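Local coordinates for uncharacterized egV family protein COG1307 (Ruminococcus gnavus, PDB 3JR7), which is of unknown function but probably binds lipids, such as fatty acids, at residues 23-29 with 41-47; 130-134 with 160-164; 259-263 with 292-296. One frame throughout, in Å; residues are numbered along the deposited sequence.

How the contacts relate
The three contacts follow one another along the chain and sample both halves of the DegV fold. Contacts 1 and 2 belong to the N-terminal half and share a sheet: strand 98-103 lies between strand 22-27 of contact 1 and strand 130-135 of contact 2. Their centres are about 15 Å apart and their nearest atoms about 7 Å. Contact 3 packs helix 257-270 on strand 294-297 of the second sheet, its centre about 24 Å from that of contact 1 and about 32 Å from that of contact 2. Leu47 of contact 1 and Ile295 of contact 3 line the pocket of a polyether, probably from the crystallisation liquor, so both sheets contribute to one pocket that could be the lipid site.

Contact 1 (23-29 with 41-47); sequences KVIVDSC and GFEHVAL
Strands 23-27 and 42-45 run parallel in extended conformation, their short axes 4.5 Å apart at closest approach and crossing at -32°. The register pairs Val24 with Phe42, Ile25 with Glu43, Val26 with His44 and Asp27 with Val45, CA to CA 4.7-5.0 Å. Hydrogen bonds alternate as parallel pairing requires: Val24 N to Gly41 O 2.9 Å, Glu43 N to Val24 O 2.9 Å, Val26 N to Glu43 O 2.9 Å and Val45 N to Val26 O 3.0 Å. With helix 34-39 between them, the strands form a beta-alpha-beta crossover in the DegV fold, and strand 98-103 pairs with the other edge of 23-27. Val24, Phe42, Val26 and His44 share one face, where Val24 CB meets Phe42 CD1 at 3.7 Å and helix 141-155 packs on Val24 and Phe42. The His44 ring, chi1 m, offers ND1 to Val26 O in a weak 3.4 Å bond and stacks on Phe32. On the other face Ile25 CG2 touches Val45 CG2 at 3.4 Å. Lys23, chi1 t and chi3 p, extends over this face, which also carries Glu43, to a salt bridge from NZ to Glu43 OE1, 2.9 Å, and NZ also bonds Ser91 O. Beyond Asp27, Ser28 OG, chi1 p, accepts Leu47 N at 3.1 Å and is also hydrogen-bonded to Asp58; Leu47 CD1, 3.6 Å from Asp27 CB, belongs to a side chain lining the polyether pocket.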
loop_
_atom_site.group_PDB
_atom_site.type_symbol
_atom_site.label_atom_id
_atom_site.label_comp_id
_atom_site.label_asym_id
_atom_site.label_seq_id
_atom_site.Cartn_x
_atom_site.Cartn_y
_atom_site.Cartn_z
ATOM N N LYS A 23 -18.288 -5.707 1.556
ATOM C CA LYS A 23 -17.246 -5.256 2.461
ATOM C C LYS A 23 -15.904 -5.253 1.704
ATOM O O LYS A 23 -15.667 -6.141 0.878
ATOM C CB LYS A 23 -17.209 -6.140 3.699
ATOM C CG LYS A 23 -16.345 -5.616 4.799
ATOM C CD LYS A 23 -16.570 -6.359 6.140
ATOM C CE LYS A 23 -16.021 -7.809 6.160
ATOM N NZ LYS A 23 -16.081 -8.549 7.568
ATOM N N VAL A 24 -15.058 -4.273 1.998
ATOM C CA VAL A 24 -13.680 -4.185 1.473
ATOM C C VAL A 24 -12.684 -4.416 2.579
ATOM O O VAL A 24 -12.555 -3.590 3.512
ATOM C CB VAL A 24 -13.352 -2.829 0.819
ATOM C CG1 VAL A 24 -11.968 -2.905 0.102
ATOM C CG2 VAL A 24 -14.473 -2.404 -0.177
ATOM N N ILE A 25 -12.016 -5.557 2.505
ATOM C CA ILE A 25 -11.005 -5.949 3.465
ATOM C C ILE A 25 -9.632 -5.583 2.873
ATOM O O ILE A 25 -9.337 -5.924 1.748
ATOM C CB ILE A 25 -11.032 -7.463 3.695
ATOM C CG1 ILE A 25 -12.434 -7.904 4.214
ATOM C CG2 ILE A 25 -9.903 -7.889 4.648
ATOM C CD1 ILE A 25 -12.651 -9.366 4.108
ATOM N N VAL A 26 -8.811 -4.919 3.642
ATOM C CA VAL A 26 -7.505 -4.460 3.210
ATOM C C VAL A 26 -6.496 -4.899 4.244
ATOM O O VAL A 26 -6.748 -4.742 5.453
ATOM C CB VAL A 26 -7.504 -2.930 3.094
ATOM C CG1 VAL A 26 -6.158 -2.430 2.505
ATOM C CG2 VAL A 26 -8.684 -2.475 2.230
ATOM N N ASP A 27 -5.357 -5.472 3.835
ATOM C CA ASP A 27 -4.352 -5.777 4.834
ATOM C C ASP A 27 -3.796 -4.468 5.399
ATOM O O ASP A 27 -3.999 -3.396 4.829
ATOM C CB ASP A 27 -3.255 -6.752 4.358
ATOM C CG ASP A 27 -2.311 -6.163 3.305
ATOM O OD1 ASP A 27 -2.007 -4.940 3.308
ATOM O OD2 ASP A 27 -1.793 -6.978 2.518
ATOM N N SER A 28 -3.156 -4.547 6.567
ATOM C CA SER A 28 -2.936 -3.331 7.377
ATOM C C SER A 28 -1.897 -2.394 6.729
ATOM O O SER A 28 -1.789 -1.250 7.071
ATOM C CB SER A 28 -2.518 -3.709 8.785
ATOM O OG SER A 28 -1.291 -4.369 8.772
ATOM N N CYS A 29 -1.165 -2.891 5.748
ATOM C CA CYS A 29 -0.226 -2.028 5.023
ATOM C C CYS A 29 -0.959 -0.880 4.346
ATOM O O CYS A 29 -0.471 0.261 4.320
ATOM C CB CYS A 29 0.608 -2.836 4.024
ATOM S SG CYS A 29 1.900 -1.834 3.282
ATOM N N GLY A 41 -17.659 0.445 5.519
ATOM C CA GLY A 41 -17.450 -0.642 4.575
ATOM C C GLY A 41 -15.990 -1.115 4.439
ATOM O O GLY A 41 -15.753 -2.069 3.710
ATOM N N PHE A 42 -15.025 -0.476 5.102
ATOM C CA PHE A 42 -13.608 -0.910 5.025
ATOM C C PHE A 42 -13.151 -1.544 6.313
ATOM O O PHE A 42 -13.439 -1.013 7.392
ATOM C CB PHE A 42 -12.678 0.266 4.711
ATOM C CG PHE A 42 -13.045 1.013 3.435
ATOM C CD1 PHE A 42 -12.635 0.545 2.197
ATOM C CD2 PHE A 42 -13.855 2.154 3.486
ATOM C CE1 PHE A 42 -13.011 1.229 1.014
ATOM C CE2 PHE A 42 -14.236 2.824 2.334
ATOM C CZ PHE A 42 -13.806 2.355 1.078
ATOM N N GLU A 43 -12.420 -2.650 6.216
ATOM C CA GLU A 43 -11.937 -3.360 7.384
ATOM C C GLU A 43 -10.506 -3.777 7.164
ATOM O O GLU A 43 -10.160 -4.242 6.069
ATOM C CB GLU A 43 -12.789 -4.614 7.626
ATOM C CG GLU A 43 -12.269 -5.492 8.702
ATOM C CD GLU A 43 -13.146 -6.719 9.011
ATOM O OE1 GLU A 43 -14.359 -6.653 8.835
ATOM O OE2 GLU A 43 -12.591 -7.735 9.486
ATOM N N HIS A 44 -9.671 -3.631 8.184
ATOM C CA HIS A 44 -8.278 -4.059 8.086
ATOM C C HIS A 44 -8.163 -5.487 8.612
ATOM O O HIS A 44 -8.859 -5.862 9.541
ATOM C CB HIS A 44 -7.310 -3.205 8.943
ATOM C CG HIS A 44 -6.897 -1.900 8.329
ATOM N ND1 HIS A 44 -6.358 -1.810 7.053
ATOM C CD2 HIS A 44 -6.834 -0.652 8.851
ATOM C CE1 HIS A 44 -6.028 -0.557 6.802
ATOM N NE2 HIS A 44 -6.326 0.174 7.870
ATOM N N VAL A 45 -7.232 -6.232 8.034
ATOM C CA VAL A 45 -6.681 -7.465 8.573
ATOM C C VAL A 45 -5.218 -7.201 8.853
ATOM O O VAL A 45 -4.446 -6.831 7.937
ATOM C CB VAL A 45 -6.901 -8.662 7.607
ATOM C CG1 VAL A 45 -6.163 -9.893 8.056
ATOM C CG2 VAL A 45 -8.394 -8.962 7.537
ATOM N N ALA A 46 -4.831 -7.351 10.120
ATOM C CA ALA A 46 -3.529 -6.885 10.606
ATOM C C ALA A 46 -2.408 -7.837 10.302
ATOM O O ALA A 46 -2.559 -9.075 10.426
ATOM C CB ALA A 46 -3.599 -6.623 12.136
ATOM N N LEU A 47 -1.284 -7.266 9.873
ATOM C CA LEU A 47 -0.029 -7.989 9.839
ATOM C C LEU A 47 0.660 -7.924 11.193
ATOM O O LEU A 47 0.254 -7.155 12.066
ATOM C CB LEU A 47 0.910 -7.397 8.773
ATOM C CG LEU A 47 0.653 -7.834 7.343
ATOM C CD1 LEU A 47 -0.441 -6.975 6.656
ATOM C CD2 LEU A 47 1.969 -7.856 6.552
#

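Contact 2 (130-134 with 160-164); sequences QIHVF and FEEVV. With PO4 (phosphate ion), chain D.
Phe160 (chi1 t, chi2 72°) lays the face of its ring against the aliphatic part of Gln130, whose CB stands 3.6 Å from the ring centroid and only 6° off the normal, a CH-pi contact. The same ring reaches the strand backbone, CZ lying 3.7 Å from Ile131 N and 3.8 Å from His132 CB. Strand 130-134 and the first turn of helix 160-173 run almost exactly parallel, 2° between short axes 10.1 Å apart; the helix turn is closed by Val164 N to Phe160 O, 3.0 Å. This is helix-on-sheet packing of an alpha/beta layer: Gln130, His132 and Phe134 direct CB toward the helix, while Ile131 and Val133 face helix 111-126 on the opposite side. His132, chi1 t, presents a ring face to Val164 CG1, 3.7 Å from its centroid, and its NE2 bonds Glu168 farther along the helix. Phe134, chi1 m, sets its edge against the backbone, CE1 3.8 Å from Val164 O, with CZ 4.3 Å from Val164 CG2. At the helix start a phosphate, probably from the crystallisation liquor, bridges the segments: its O2 accepts a very short 2.5 Å bond from Phe160 N, and its O1 a 3.2 Å bond from Gln130 NE2.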
loop_
_atom_site.group_PDB
_atom_site.type_symbol
_atom_site.label_atom_id
_atom_site.label_comp_id
_atom_site.label_asym_id
_atom_site.label_seq_id
_atom_site.Cartn_x
_atom_site.Cartn_y
_atom_site.Cartn_z
ATOM N N GLN A 130 -19.334 -14.768 -2.998
ATOM C CA GLN A 130 -18.639 -13.884 -3.901
ATOM C C GLN A 130 -17.522 -13.219 -3.115
ATOM O O GLN A 130 -17.741 -12.242 -2.414
ATOM C CB GLN A 130 -19.598 -12.856 -4.513
ATOM C CG GLN A 130 -20.539 -13.456 -5.612
ATOM C CD GLN A 130 -21.743 -12.549 -5.898
ATOM O OE1 GLN A 130 -22.387 -12.072 -4.995
ATOM N NE2 GLN A 130 -22.013 -12.303 -7.149
ATOM N N ILE A 131 -16.323 -13.784 -3.247
ATOM C CA ILE A 131 -15.116 -13.275 -2.642
ATOM C C ILE A 131 -14.038 -13.149 -3.726
ATOM O O ILE A 131 -13.747 -14.109 -4.453
ATOM C CB ILE A 131 -14.575 -14.240 -1.581
ATOM C CG1 ILE A 131 -15.634 -14.521 -0.512
ATOM C CG2 ILE A 131 -13.307 -13.647 -0.922
ATOM C CD1 ILE A 131 -15.314 -15.748 0.366
ATOM N N HIS A 132 -13.452 -11.974 -3.844
ATOM C CA HIS A 132 -12.364 -11.760 -4.785
ATOM C C HIS A 132 -11.193 -11.111 -4.096
ATOM O O HIS A 132 -11.345 -10.082 -3.419
ATOM C CB HIS A 132 -12.789 -10.918 -5.999
ATOM C CG HIS A 132 -11.711 -10.818 -7.026
ATOM N ND1 HIS A 132 -11.504 -11.799 -7.967
ATOM C CD2 HIS A 132 -10.687 -9.937 -7.167
ATOM C CE1 HIS A 132 -10.442 -11.484 -8.695
ATOM N NE2 HIS A 132 -9.928 -10.361 -8.225
ATOM N N VAL A 133 -10.008 -11.704 -4.273
ATOM C CA VAL A 133 -8.772 -11.174 -3.723
ATOM C C VAL A 133 -7.992 -10.397 -4.848
ATOM O O VAL A 133 -7.626 -10.998 -5.876
ATOM C CB VAL A 133 -7.887 -12.285 -3.156
ATOM C CG1 VAL A 133 -6.621 -11.680 -2.565
ATOM C CG2 VAL A 133 -8.645 -13.084 -2.073
ATOM N N PHE A 134 -7.765 -9.096 -4.649
ATOM C CA PHE A 134 -6.992 -8.269 -5.584
ATOM C C PHE A 134 -5.521 -8.233 -5.097
ATOM O O PHE A 134 -5.218 -7.820 -3.983
ATOM C CB PHE A 134 -7.526 -6.836 -5.664
ATOM C CG PHE A 134 -8.921 -6.704 -6.166
ATOM C CD1 PHE A 134 -9.194 -6.764 -7.524
ATOM C CD2 PHE A 134 -9.961 -6.465 -5.286
ATOM C CE1 PHE A 134 -10.507 -6.651 -7.995
ATOM C CE2 PHE A 134 -11.254 -6.338 -5.728
ATOM C CZ PHE A 134 -11.541 -6.431 -7.079
ATOM N N PHE A 160 -20.999 -7.564 -9.154
ATOM C CA PHE A 160 -19.738 -8.107 -8.572
ATOM C C PHE A 160 -18.635 -8.311 -9.624
ATOM O O PHE A 160 -17.519 -7.790 -9.475
ATOM C CB PHE A 160 -20.032 -9.395 -7.821
ATOM C CG PHE A 160 -18.800 -10.062 -7.188
ATOM C CD1 PHE A 160 -18.185 -9.515 -6.080
ATOM C CD2 PHE A 160 -18.308 -11.241 -7.691
ATOM C CE1 PHE A 160 -17.079 -10.120 -5.507
ATOM C CE2 PHE A 160 -17.198 -11.867 -7.131
ATOM C CZ PHE A 160 -16.570 -11.288 -6.023
ATOM N N GLU A 161 -18.935 -9.036 -10.698
ATOM C CA GLU A 161 -17.914 -9.277 -11.721
ATOM C C GLU A 161 -17.485 -8.017 -12.444
ATOM O O GLU A 161 -16.335 -7.943 -12.831
ATOM C CB GLU A 161 -18.336 -10.341 -12.711
ATOM C CG GLU A 161 -18.610 -11.671 -12.010
ATOM C CD GLU A 161 -17.340 -12.470 -11.799
ATOM O OE1 GLU A 161 -16.463 -12.574 -12.722
ATOM O OE2 GLU A 161 -17.221 -13.038 -10.699
ATOM N N GLU A 162 -18.385 -7.053 -12.627
ATOM C CA GLU A 162 -18.001 -5.757 -13.193
ATOM C C GLU A 162 -17.030 -4.973 -12.292
ATOM O O GLU A 162 -16.056 -4.374 -12.775
ATOM C CB GLU A 162 -19.201 -4.880 -13.549
ATOM C CG GLU A 162 -19.937 -5.317 -14.835
ATOM C CD GLU A 162 -21.352 -4.755 -14.969
ATOM O OE1 GLU A 162 -21.863 -4.205 -13.977
ATOM O OE2 GLU A 162 -21.968 -4.889 -16.070
ATOM N N VAL A 163 -17.277 -5.001 -10.998
ATOM C CA VAL A 163 -16.364 -4.371 -10.057
ATOM C C VAL A 163 -14.995 -5.065 -10.174
ATOM O O VAL A 163 -13.954 -4.393 -10.254
ATOM C CB VAL A 163 -16.871 -4.448 -8.602
ATOM C CG1 VAL A 163 -15.782 -3.898 -7.602
ATOM C CG2 VAL A 163 -18.249 -3.737 -8.408
ATOM N N VAL A 164 -14.974 -6.389 -10.185
ATOM C CA VAL A 164 -13.687 -7.142 -10.313
ATOM C C VAL A 164 -12.934 -6.725 -11.589
ATOM O O VAL A 164 -11.719 -6.371 -11.546
ATOM C CB VAL A 164 -13.914 -8.677 -10.268
ATOM C CG1 VAL A 164 -12.664 -9.438 -10.659
ATOM C CG2 VAL A 164 -14.374 -9.112 -8.838
HETATM P P PO4 D . -24.098 -9.613 -8.499
HETATM O O1 PO4 D . -24.175 -9.976 -7.001
HETATM O O2 PO4 D . -23.268 -8.369 -8.634
HETATM O O3 PO4 D . -23.398 -10.691 -9.274
HETATM O O4 PO4 D . -25.455 -9.446 -9.165
#

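Contact 3 (259-263 with 292-296); sequences RAKEV and GGIIV
Ile294 is the apolar centre, its CB directed at the helix and both chi angles m, so that CD1 lies 3.7 Å from Ala260 N and 4.1 Å from Ala260 CB, while CG2 meets Val263 CG2 at 4.1 Å. The contact is alpha/beta layer packing in the C-terminal half of the DegV fold: helix 257-270 lies against strand 294-297, which pairs with strands 176-179 and 248-253 in a mixed sheet. The short axes of 259-263 and 294-296 come within 9.6 Å and cross at -32°, running in roughly the same direction. One turn on, Val263, chi1 t, places CG1 3.6 Å from Val296 CG2. Between Ile294 and Val296, Ile295 points its CB away from the helix; it belongs to the polyether pocket. At the other end Arg259, chi1 and chi2 t, lays its chain along Ile294, CD to CG1 3.5 Å. Gly292, at phi 89°, adopts a backbone that favours glycine, and its carbonyl O accepts a 2.8 Å hydrogen bond from Arg259 NH1, meeting the guanidinium at its edge.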
loop_
_atom_site.group_PDB
_atom_site.type_symbol
_atom_site.label_atom_id
_atom_site.label_comp_id
_atom_site.label_asym_id
_atom_site.label_seq_id
_atom_site.Cartn_x
_atom_site.Cartn_y
_atom_site.Cartn_z
ATOM N N ARG A 259 7.523 17.488 3.597
ATOM C CA ARG A 259 8.022 16.821 2.398
ATOM C C ARG A 259 6.863 16.251 1.533
ATOM O O ARG A 259 6.880 16.386 0.326
ATOM C CB ARG A 259 8.985 15.737 2.802
ATOM C CG ARG A 259 9.605 15.008 1.635
ATOM C CD ARG A 259 10.618 14.006 2.157
ATOM N NE ARG A 259 11.734 14.735 2.721
ATOM C CZ ARG A 259 12.620 14.266 3.595
ATOM N NH1 ARG A 259 12.545 13.037 4.085
ATOM N NH2 ARG A 259 13.612 15.056 3.975
ATOM N N ALA A 260 5.847 15.655 2.157
ATOM C CA ALA A 260 4.668 15.226 1.421
ATOM C C ALA A 260 4.002 16.394 0.672
ATOM O O ALA A 260 3.633 16.287 -0.514
ATOM C CB ALA A 260 3.655 14.535 2.355
ATOM N N LYS A 261 3.844 17.509 1.352
ATOM C CA LYS A 261 3.228 18.678 0.724
ATOM C C LYS A 261 4.028 19.214 -0.465
ATOM O O LYS A 261 3.451 19.655 -1.450
ATOM C CB LYS A 261 3.005 19.786 1.767
ATOM C CG LYS A 261 1.794 19.472 2.647
ATOM C CD LYS A 261 1.503 20.549 3.637
ATOM C CE LYS A 261 0.490 20.121 4.710
ATOM N NZ LYS A 261 -0.738 19.461 4.137
ATOM N N GLU A 262 5.345 19.169 -0.357
ATOM C CA GLU A 262 6.219 19.626 -1.440
ATOM C C GLU A 262 6.101 18.700 -2.657
ATOM O O GLU A 262 6.020 19.151 -3.792
ATOM C CB GLU A 262 7.671 19.711 -0.956
ATOM C CG GLU A 262 8.696 20.049 -2.024
ATOM C CD GLU A 262 8.449 21.439 -2.671
ATOM O OE1 GLU A 262 7.568 22.207 -2.198
ATOM O OE2 GLU A 262 9.133 21.748 -3.671
ATOM N N VAL A 263 6.036 17.391 -2.415
ATOM C CA VAL A 263 5.813 16.439 -3.502
ATOM C C VAL A 263 4.492 16.707 -4.177
ATOM O O VAL A 263 4.424 16.719 -5.396
ATOM C CB VAL A 263 5.927 14.971 -2.995
ATOM C CG1 VAL A 263 5.454 13.973 -4.044
ATOM C CG2 VAL A 263 7.362 14.736 -2.574
ATOM N N GLY A 292 11.162 9.464 7.361
ATOM C CA GLY A 292 11.503 10.313 6.231
ATOM C C GLY A 292 11.124 9.808 4.832
ATOM O O GLY A 292 11.386 10.491 3.844
ATOM N N GLY A 293 10.497 8.643 4.733
ATOM C CA GLY A 293 10.104 8.119 3.436
ATOM C C GLY A 293 8.835 8.712 2.838
ATOM O O GLY A 293 7.905 9.150 3.561
ATOM N N ILE A 294 8.782 8.687 1.508
ATOM C CA ILE A 294 7.686 9.225 0.727
ATOM C C ILE A 294 7.319 8.174 -0.323
ATOM O O ILE A 294 8.184 7.644 -1.019
ATOM C CB ILE A 294 8.080 10.504 0.012
ATOM C CG1 ILE A 294 8.311 11.623 1.014
ATOM C CG2 ILE A 294 6.972 10.936 -0.953
ATOM C CD1 ILE A 294 6.967 12.161 1.655
ATOM N N ILE A 295 6.031 7.878 -0.410
ATOM C CA ILE A 295 5.482 6.969 -1.392
ATOM C C ILE A 295 4.424 7.720 -2.190
ATOM O O ILE A 295 3.550 8.381 -1.605
ATOM C CB ILE A 295 4.828 5.756 -0.675
ATOM C CG1 ILE A 295 5.874 5.000 0.166
ATOM C CG2 ILE A 295 4.118 4.817 -1.708
ATOM C CD1 ILE A 295 5.261 4.235 1.296
ATOM N N VAL A 296 4.465 7.596 -3.506
ATOM C CA VAL A 296 3.457 8.183 -4.367
ATOM C C VAL A 296 2.828 7.163 -5.304
ATOM O O VAL A 296 3.539 6.356 -5.917
ATOM C CB VAL A 296 4.068 9.294 -5.255
ATOM C CG1 VAL A 296 3.016 9.887 -6.167
ATOM C CG2 VAL A 296 4.796 10.402 -4.356
#